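Local coordinates for protein galactose mutarotase related enzyme (Lactobacillus acidophilus, PDB 3DCD) that probably binds carbohydrate and may act as a sugar isomerase of the aldose 1-epimerase (galactose mutarotase) family, its exact role being unsettled, at residues A[29-34]-A[291-296]; A[146-151]-A[248-253]. All coordinates share one frame; numbering follows the deposited sequence. Where two conformers were deposited one is given.

Contact 1 (A[29-34]-A[291-296])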
loop_
_atom_site.group_PDB
_atom_site.type_symbol
_atom_site.label_atom_id
_atom_site.label_comp_id
_atom_site.label_asym_id
_atom_site.label_seq_id
_atom_site.Cartn_x
_atom_site.Cartn_y
_atom_site.Cartn_z
ATOM N N THR A 29 9.993 -14.655 17.981
ATOM C CA THR A 29 10.872 -15.414 17.087
ATOM C C THR A 29 11.981 -14.562 16.454
ATOM O O THR A 29 12.956 -15.112 15.901
ATOM C CB THR A 29 10.068 -16.024 15.939
ATOM O OG1 THR A 29 9.654 -14.982 15.053
ATOM C CG2 THR A 29 8.836 -16.773 16.462
ATOM N N ASP A 30 11.797 -13.237 16.529
ATOM C CA ASP A 30 12.695 -12.238 15.926
ATOM C C ASP A 30 12.679 -12.277 14.392
ATOM O O ASP A 30 13.499 -11.633 13.737
ATOM C CB ASP A 30 14.123 -12.348 16.480
ATOM C CG ASP A 30 14.936 -11.078 16.270
ATOM O OD1 ASP A 30 14.424 -9.969 16.545
ATOM O OD2 ASP A 30 16.097 -11.201 15.835
ATOM N N GLU A 31 11.716 -12.997 13.818
ATOM C CA GLU A 31 11.568 -13.013 12.353
ATOM C C GLU A 31 11.170 -11.633 11.806
ATOM O O GLU A 31 10.343 -10.943 12.396
ATOM C CB GLU A 31 10.574 -14.100 11.914
ATOM C CG GLU A 31 11.095 -15.520 12.172
ATOM C CD GLU A 31 10.219 -16.629 11.603
ATOM O OE1 GLU A 31 9.262 -16.340 10.836
ATOM O OE2 GLU A 31 10.493 -17.805 11.948
ATOM N N GLU A 32 11.787 -11.220 10.693
ATOM C CA GLU A 32 11.533 -9.913 10.090
ATOM C C GLU A 32 10.501 -10.041 8.985
ATOM O O GLU A 32 10.715 -10.769 8.013
ATOM C CB GLU A 32 12.818 -9.331 9.500
ATOM C CG GLU A 32 12.603 -8.060 8.639
ATOM C CD GLU A 32 12.041 -6.893 9.431
ATOM O OE1 GLU A 32 12.733 -6.411 10.343
ATOM O OE2 GLU A 32 10.901 -6.452 9.140
ATOM N N PHE A 33 9.384 -9.337 9.110
ATOM C CA PHE A 33 8.305 -9.499 8.135
ATOM C C PHE A 33 8.415 -8.588 6.925
ATOM O O PHE A 33 7.905 -8.929 5.862
ATOM C CB PHE A 33 6.933 -9.369 8.810
ATOM C CG PHE A 33 6.638 -10.507 9.737
ATOM C CD1 PHE A 33 6.089 -11.686 9.242
ATOM C CD2 PHE A 33 6.947 -10.423 11.092
ATOM C CE1 PHE A 33 5.826 -12.777 10.097
ATOM C CE2 PHE A 33 6.692 -11.496 11.950
ATOM C CZ PHE A 33 6.135 -12.677 11.447
HETATM N N MSE A 34 9.081 -7.451 7.085
HETATM C CA MSE A 34 9.145 -6.448 6.027
HETATM C C MSE A 34 10.368 -6.606 5.138
HETATM O O MSE A 34 11.492 -6.787 5.628
HETATM C CB MSE A 34 9.168 -5.034 6.612
HETATM C CG MSE A 34 8.061 -4.755 7.593
HETATM SE SE MSE A 34 6.234 -5.101 6.898
HETATM C CE MSE A 34 6.259 -3.957 5.346
ATOM N N TYR A 291 0.631 -10.657 11.605
ATOM C CA TYR A 291 1.836 -11.396 11.258
ATOM C C TYR A 291 1.997 -12.657 12.093
ATOM O O TYR A 291 1.818 -12.622 13.312
ATOM C CB TYR A 291 3.062 -10.518 11.484
ATOM C CG TYR A 291 2.927 -9.118 10.921
ATOM C CD1 TYR A 291 3.340 -8.825 9.625
ATOM C CD2 TYR A 291 2.375 -8.098 11.685
ATOM C CE1 TYR A 291 3.209 -7.523 9.089
ATOM C CE2 TYR A 291 2.240 -6.801 11.167
ATOM C CZ TYR A 291 2.661 -6.528 9.875
ATOM O OH TYR A 291 2.537 -5.250 9.387
ATOM N N HIS A 292 2.362 -13.748 11.431
ATOM C CA HIS A 292 2.708 -14.991 12.117
ATOM C C HIS A 292 3.985 -15.567 11.516
ATOM O O HIS A 292 4.115 -15.667 10.282
ATOM C CB HIS A 292 1.582 -16.020 12.066
ATOM C CG HIS A 292 1.737 -17.109 13.085
ATOM N ND1 HIS A 292 2.716 -18.080 12.996
ATOM C CD2 HIS A 292 1.062 -17.354 14.231
ATOM C CE1 HIS A 292 2.627 -18.883 14.045
ATOM N NE2 HIS A 292 1.621 -18.469 14.801
ATOM N N SER A 293 4.923 -15.911 12.407
ATOM C CA SER A 293 6.210 -16.476 12.044
ATOM C C SER A 293 6.112 -17.872 11.435
ATOM O O SER A 293 5.091 -18.535 11.522
ATOM C CB SER A 293 7.107 -16.532 13.283
ATOM O OG SER A 293 7.329 -15.218 13.797
ATOM N N THR A 294 7.215 -18.350 10.875
ATOM C CA THR A 294 7.268 -19.717 10.378
ATOM C C THR A 294 7.049 -20.725 11.515
ATOM O O THR A 294 6.659 -21.863 11.271
ATOM C CB THR A 294 8.619 -20.005 9.726
ATOM O OG1 THR A 294 9.648 -19.881 10.718
ATOM C CG2 THR A 294 8.875 -19.016 8.586
ATOM N N THR A 295 7.347 -20.311 12.749
ATOM C CA THR A 295 7.176 -21.154 13.945
ATOM C C THR A 295 6.188 -20.500 14.922
ATOM O O THR A 295 5.701 -19.399 14.640
ATOM C CB THR A 295 8.517 -21.440 14.631
ATOM O OG1 THR A 295 9.141 -20.197 14.987
ATOM C CG2 THR A 295 9.437 -22.244 13.684
ATOM N N ASP A 296 5.877 -21.182 16.031
ATOM C CA ASP A 296 4.845 -20.716 16.987
ATOM C C ASP A 296 5.187 -19.369 17.601
ATOM O O ASP A 296 6.342 -19.112 17.909
ATOM C CB ASP A 296 4.670 -21.717 18.127
ATOM C CG ASP A 296 3.827 -22.917 17.732
ATOM O OD1 ASP A 296 3.312 -22.949 16.589
ATOM O OD2 ASP A 296 3.694 -23.820 18.581
HETATM O O HOH W 1 11.492 -19.067 13.959
#
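At the end of strand 282-292, the last strand of the chain, Phe33 and Glu31 in the loop after strand 20-26 meet Tyr291, Ser293 and Thr294. The apolar half is aromatic. Tyr291 CB sits over the centre of the Phe33 ring, 3.6 Å from its centroid and only 5° off the normal, a CH-pi contact. The two rings themselves meet obliquely, with Phe33 CG 3.7 Å from Tyr291 CD1. In the plane of the Phe33 ring, its rim faces backbone: CE1 lies 3.4 Å from His292 O, and CZ is close to Ser293 N. A flat, nonpolar ring suits this buried place, since Val227 of the adjacent strand 226-232 also packs on it. The fold is the all-beta mutarotase type, and here a loop from its N-terminal part is laid against the large antiparallel sheet.

Beyond the strand the contact turns polar. Glu31, extended beyond CG, grips Thr294 with both carboxylate oxygens: OE1 takes the backbone N of Thr294 at 2.9 Å, on its syn side but 22° out of plane, while OE2 uses its syn lone pair for Thr294 OG1 at 2.6 Å. A water bridges OE2 to Thr295 OG1. Thr29 OG1, placed between its own N and carbonyl carbon (chi1 71°), donates to Ser293 OG at 2.7 Å. The same oxygen accepts from Glu31 N, two residues on, at 3.1 Å, which makes an ST turn. Ser293 OG also hydrogen-bonds to Glu297 OE2.

Contact 2 (A[146-151]-A[248-253]); sequences FNLPTD and NYVCIE
Phe146, Asn248 and Leu148 bury the most surface where strand 136-147 runs out beside the start of strand 249-256. Phe146 and Val250 form an antiparallel hydrogen-bonded pair, Phe146 N to Val250 O at 2.8 Å and Val250 N to Phe146 O at 3.0 Å; Asn147 and Tyr249 follow as a non-hydrogen-bonded pair. Phe146 O is also approached by Tyr249 CA at 3.1 Å, a CA-H...O contact. The Phe146 side chain crosses that of Ile252 at about a right angle, and its CE1 reaches Ile252 CB at 4.1 Å near the plane of the ring, so the rim of the ring, not its face, abuts the branched CB of Ile252.

Asn248 lies just before its strand and works through its backbone: its O accepts from Leu148 N at 2.9 Å, the donor standing 47° above the carbonyl plane. The Leu148 side chain lies over this peptide, CG 3.8 Å from Tyr249 N, and its CD2 touches Val250 CG1 at 4.1 Å. An alanine in place of Leu148 would probably leave Val250 CG1 without this partner and open a gap beside the 248-249 peptide.

Phe146, Leu148, Val250 and Ile252 face the large sheet, meeting Leu218 and Val216 of strand 214-220 and Val229 of strand 226-232. On the other face Tyr249 stacks with Trp35, and strand 236-240 borders strand 249-256 along its further edge.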
loop_
_atom_site.group_PDB
_atom_site.type_symbol
_atom_site.label_atom_id
_atom_site.label_comp_id
_atom_site.label_asym_id
_atom_site.label_seq_id
_atom_site.Cartn_x
_atom_site.Cartn_y
_atom_site.Cartn_z
ATOM N N PHE A 146 6.348 -7.557 1.885
ATOM C CA PHE A 146 6.541 -8.641 2.865
ATOM C C PHE A 146 7.532 -9.671 2.380
ATOM O O PHE A 146 7.375 -10.192 1.270
ATOM C CB PHE A 146 5.222 -9.367 3.128
ATOM C CG PHE A 146 4.115 -8.460 3.555
ATOM C CD1 PHE A 146 3.011 -8.279 2.737
ATOM C CD2 PHE A 146 4.202 -7.756 4.756
ATOM C CE1 PHE A 146 1.968 -7.409 3.128
ATOM C CE2 PHE A 146 3.177 -6.891 5.161
ATOM C CZ PHE A 146 2.051 -6.727 4.341
ATOM N N ASN A 147 8.525 -9.987 3.218
ATOM C CA ASN A 147 9.462 -11.089 2.939
ATOM C C ASN A 147 8.756 -12.424 2.750
ATOM O O ASN A 147 7.772 -12.704 3.428
ATOM C CB ASN A 147 10.446 -11.281 4.108
ATOM C CG ASN A 147 11.436 -10.149 4.250
ATOM O OD1 ASN A 147 11.855 -9.828 5.361
ATOM N ND2 ASN A 147 11.856 -9.576 3.141
ATOM N N LEU A 148 9.279 -13.258 1.850
ATOM C CA LEU A 148 8.935 -14.668 1.817
ATOM C C LEU A 148 10.131 -15.368 2.450
ATOM O O LEU A 148 11.218 -15.368 1.870
ATOM C CB LEU A 148 8.723 -15.162 0.379
ATOM C CG LEU A 148 7.852 -14.279 -0.516
ATOM C CD1 LEU A 148 7.827 -14.835 -1.919
ATOM C CD2 LEU A 148 6.422 -14.159 0.024
ATOM N N PRO A 149 9.953 -15.941 3.655
ATOM C CA PRO A 149 11.113 -16.574 4.319
ATOM C C PRO A 149 11.583 -17.826 3.577
ATOM O O PRO A 149 10.769 -18.630 3.131
ATOM C CB PRO A 149 10.584 -16.933 5.714
ATOM C CG PRO A 149 9.093 -16.907 5.584
ATOM C CD PRO A 149 8.717 -16.030 4.454
ATOM N N THR A 150 12.893 -17.963 3.425
ATOM C CA THR A 150 13.460 -19.108 2.738
ATOM C C THR A 150 14.690 -19.628 3.499
ATOM O O THR A 150 15.643 -20.124 2.891
ATOM C CB THR A 150 13.861 -18.757 1.299
ATOM O OG1 THR A 150 14.888 -17.757 1.336
ATOM C CG2 THR A 150 12.656 -18.261 0.483
ATOM N N ASP A 151 14.655 -19.527 4.829
ATOM C CA ASP A 151 15.789 -19.964 5.658
ATOM C C ASP A 151 15.780 -21.464 5.963
ATOM O O ASP A 151 16.765 -22.012 6.452
ATOM C CB ASP A 151 15.882 -19.127 6.947
ATOM C CG ASP A 151 16.340 -17.697 6.681
ATOM O OD1 ASP A 151 16.861 -17.439 5.576
ATOM O OD2 ASP A 151 16.182 -16.817 7.562
ATOM N N ASN A 248 12.671 -12.366 -3.144
ATOM C CA ASN A 248 11.716 -13.143 -2.365
ATOM C C ASN A 248 10.880 -12.264 -1.434
ATOM O O ASN A 248 11.045 -12.266 -0.201
ATOM C CB ASN A 248 12.438 -14.276 -1.633
ATOM C CG ASN A 248 13.135 -15.226 -2.597
ATOM O OD1 ASN A 248 12.540 -15.673 -3.575
ATOM N ND2 ASN A 248 14.410 -15.501 -2.347
ATOM N N TYR A 249 9.983 -11.504 -2.058
ATOM C CA TYR A 249 9.020 -10.671 -1.339
ATOM C C TYR A 249 7.834 -10.446 -2.252
ATOM O O TYR A 249 7.894 -10.711 -3.458
ATOM C CB TYR A 249 9.626 -9.306 -0.938
ATOM C CG TYR A 249 9.660 -8.329 -2.106
ATOM C CD1 TYR A 249 10.697 -8.372 -3.043
ATOM C CD2 TYR A 249 8.655 -7.377 -2.282
ATOM C CE1 TYR A 249 10.735 -7.480 -4.111
ATOM C CE2 TYR A 249 8.674 -6.481 -3.371
ATOM C CZ TYR A 249 9.712 -6.552 -4.281
ATOM O OH TYR A 249 9.750 -5.680 -5.357
ATOM N N VAL A 250 6.761 -9.912 -1.676
ATOM C CA VAL A 250 5.583 -9.540 -2.449
ATOM C C VAL A 250 4.945 -8.361 -1.735
ATOM O O VAL A 250 4.995 -8.293 -0.495
ATOM C CB VAL A 250 4.601 -10.742 -2.609
ATOM C CG1 VAL A 250 3.918 -11.115 -1.273
ATOM C CG2 VAL A 250 3.550 -10.450 -3.726
ATOM N N CYS A 251 4.358 -7.437 -2.498
ATOM C CA CYS A 251 3.585 -6.351 -1.894
ATOM C C CYS A 251 2.094 -6.624 -2.060
ATOM O O CYS A 251 1.645 -7.116 -3.113
ATOM C CB CYS A 251 3.899 -5.000 -2.564
ATOM S SG CYS A 251 5.610 -4.430 -2.423
ATOM N N ILE A 252 1.335 -6.293 -1.020
ATOM C CA ILE A 252 -0.143 -6.344 -1.038
ATOM C C ILE A 252 -0.559 -4.919 -0.738
ATOM O O ILE A 252 -0.290 -4.404 0.349
ATOM C CB ILE A 252 -0.688 -7.335 0.016
ATOM C CG1 ILE A 252 -0.158 -8.748 -0.282
ATOM C CG2 ILE A 252 -2.239 -7.297 0.054
ATOM C CD1 ILE A 252 -0.480 -9.795 0.786
ATOM N N GLU A 253 -1.160 -4.261 -1.730
ATOM C CA GLU A 253 -1.344 -2.810 -1.711
ATOM C C GLU A 253 -2.836 -2.394 -1.711
ATOM O O GLU A 253 -3.451 -2.328 -2.777
ATOM C CB GLU A 253 -0.665 -2.183 -2.934
ATOM C CG GLU A 253 0.736 -2.731 -3.290
ATOM C CD GLU A 253 1.237 -2.213 -4.642
ATOM O OE1 GLU A 253 0.857 -1.087 -5.059
ATOM O OE2 GLU A 253 2.050 -2.917 -5.276
#

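From the N terminus, the chain leaves strand 20-26, passes through 29-34, and later reaches 146-151 at the end of strand 136-147. About a hundred residues on, 248-253 returns beside it and contact 2 closes a loop. Contact 1 closes the longer one only when 291-296 arrives at the end of the last strand, so contact 2 lies wholly within its span. The centres lie about 12 Å apart, yet the contacts touch: the backbone of Phe33 probably hydrogen-bonds to that of Asn147, and Thr294 packs on Pro149. Contact 1 thus ties the N-terminal loop to the large sheet, while contact 2 joins two strands of the smaller antiparallel sheet.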